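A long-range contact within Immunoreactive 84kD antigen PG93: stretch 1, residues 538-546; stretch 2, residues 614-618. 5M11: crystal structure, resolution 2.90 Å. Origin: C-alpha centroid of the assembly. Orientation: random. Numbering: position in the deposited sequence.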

# COMPACT_ATOMS: atom_id res chain seq x y z
N VAL A 538 14.38 0.88 20.83
CA VAL A 538 14.73 1.12 22.23
C VAL A 538 13.49 1.69 22.97
O VAL A 538 12.90 2.70 22.55
CB VAL A 538 16.05 1.94 22.45
CG1 VAL A 538 15.86 3.44 22.29
CG2 VAL A 538 16.69 1.60 23.80
N ASP A 539 13.06 1.01 24.02
CA ASP A 539 11.91 1.52 24.74
C ASP A 539 12.37 2.50 25.83
O ASP A 539 13.56 2.83 25.88
CB ASP A 539 11.04 0.37 25.28
CG ASP A 539 11.50 -0.36 26.52
OD1 ASP A 539 12.59 -0.02 27.05
OD2 ASP A 539 10.77 -1.27 26.98
N HIS A 540 11.45 2.98 26.68
CA HIS A 540 11.80 3.93 27.74
C HIS A 540 12.57 3.27 28.90
O HIS A 540 13.27 3.98 29.62
CB HIS A 540 10.55 4.63 28.28
CG HIS A 540 9.72 5.31 27.25
ND1 HIS A 540 8.35 5.46 27.41
CD2 HIS A 540 10.08 5.85 26.06
CE1 HIS A 540 7.93 6.10 26.33
NE2 HIS A 540 8.93 6.34 25.48
N ASN A 541 12.45 1.92 29.07
CA ASN A 541 13.11 1.14 30.12
C ASN A 541 14.55 0.69 29.71
O ASN A 541 15.09 -0.28 30.27
CB ASN A 541 12.26 -0.10 30.48
CG ASN A 541 10.93 0.20 31.11
OD1 ASN A 541 10.76 1.17 31.86
ND2 ASN A 541 9.95 -0.68 30.86
N GLY A 542 15.14 1.40 28.74
CA GLY A 542 16.47 1.13 28.21
C GLY A 542 16.65 -0.26 27.61
O GLY A 542 17.78 -0.77 27.61
N SER A 543 15.53 -0.87 27.13
CA SER A 543 15.46 -2.20 26.51
C SER A 543 15.47 -2.13 24.98
O SER A 543 14.82 -1.23 24.42
CB SER A 543 14.20 -2.94 26.95
OG SER A 543 14.00 -2.91 28.35
N VAL A 544 16.18 -3.07 24.31
CA VAL A 544 16.18 -3.07 22.85
C VAL A 544 15.34 -4.25 22.40
O VAL A 544 15.79 -5.39 22.43
CB VAL A 544 17.55 -2.97 22.14
CG1 VAL A 544 17.41 -3.20 20.64
CG2 VAL A 544 18.17 -1.60 22.39
N TRP A 545 14.09 -3.96 22.05
CA TRP A 545 13.15 -4.95 21.59
C TRP A 545 13.45 -5.23 20.15
O TRP A 545 13.51 -4.29 19.35
CB TRP A 545 11.71 -4.46 21.77
CG TRP A 545 11.32 -4.39 23.21
CD1 TRP A 545 11.45 -3.31 24.04
CD2 TRP A 545 10.89 -5.48 24.03
NE1 TRP A 545 11.08 -3.66 25.32
CE2 TRP A 545 10.74 -4.99 25.35
CE3 TRP A 545 10.55 -6.82 23.77
CZ2 TRP A 545 10.25 -5.78 26.39
CZ3 TRP A 545 10.11 -7.61 24.81
CH2 TRP A 545 9.95 -7.09 26.10
N MET A 546 13.71 -6.50 19.82
CA MET A 546 13.99 -6.85 18.43
C MET A 546 13.02 -7.91 17.93
O MET A 546 12.55 -8.75 18.71
CB MET A 546 15.44 -7.26 18.16
CG MET A 546 16.04 -8.18 19.16
SD MET A 546 17.81 -7.91 19.09
CE MET A 546 18.03 -6.97 20.54
N SER A 614 1.65 -4.65 25.43
CA SER A 614 1.89 -3.93 26.68
C SER A 614 3.38 -3.63 26.87
O SER A 614 4.20 -4.07 26.06
CB SER A 614 1.35 -4.72 27.87
OG SER A 614 2.05 -5.94 28.03
N GLU A 615 3.73 -2.87 27.92
CA GLU A 615 5.11 -2.48 28.24
C GLU A 615 6.12 -3.61 27.96
O GLU A 615 7.01 -3.44 27.13
CB GLU A 615 5.22 -2.03 29.72
CG GLU A 615 5.13 -0.53 29.97
CD GLU A 615 5.78 -0.05 31.26
OE1 GLU A 615 5.20 -0.31 32.35
OE2 GLU A 615 6.86 0.58 31.19
N ASP A 616 5.93 -4.79 28.60
CA ASP A 616 6.84 -5.94 28.52
C ASP A 616 6.48 -6.92 27.39
O ASP A 616 7.02 -8.03 27.35
CB ASP A 616 6.86 -6.69 29.88
CG ASP A 616 5.52 -7.14 30.43
OD1 ASP A 616 4.48 -6.92 29.75
OD2 ASP A 616 5.50 -7.70 31.56
N CYS A 617 5.56 -6.50 26.50
CA CYS A 617 5.07 -7.28 25.36
C CYS A 617 4.34 -8.60 25.80
O CYS A 617 4.01 -9.41 24.93
CB CYS A 617 6.19 -7.56 24.36
SG CYS A 617 6.99 -6.07 23.70
N SER A 618 4.07 -8.79 27.12
CA SER A 618 3.43 -9.98 27.69
C SER A 618 2.03 -10.21 27.18
O SER A 618 1.68 -11.36 26.86
CB SER A 618 3.36 -9.89 29.21
OG SER A 618 4.65 -10.04 29.78

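A turn and the strand after it pack against a second turn through side chains, some meeting side chains and some carbonyls, with no backbone hydrogen bond between the stretches: the CA atoms of Asp539 and Glu615 lie 8.6 Å apart, those of Trp545 and Cys617 9.2 Å, and 204 Å² is buried in total. Stretch 1 opens with a type I turn from Asp539 to Gly542, and Asp539 N donates to Ser543 O at 2.9 Å, tying the start of the turn to the residue just after it. The carboxylate of Asp539 organizes this loop. Asp539 OD1 accepts from Ser543 N (3.1 Å, 157°) and, weakly, from Asn541 N (2.8 Å, 124°), while Asp539 OD2 accepts a hydrogen bond from Trp545 NE1 at 2.9 Å and 153°, which helps fix the ring.

Asn541 reaches across the gap: Asn541 ND2 donates to Glu615 OE2 at 3.4 Å and 146°, a weak bond. Gly542 follows with a positive phi of 58°, a conformation that favours glycine.

Trp545, in the strand beginning at Val544, makes the main contact. Cys617 SG sits 3.7 Å from the centroid of the Trp545 six-membered ring and 15° off the normal, so the polarizable sulfur rests over the π face. Farther along the ring, Trp545 CH2 approaches Asp616 O at 3.3 Å. That carbonyl belongs to the type I turn from Ser614 to Cys617, which is closed by Cys617 N donating to Ser614 O at 2.8 Å.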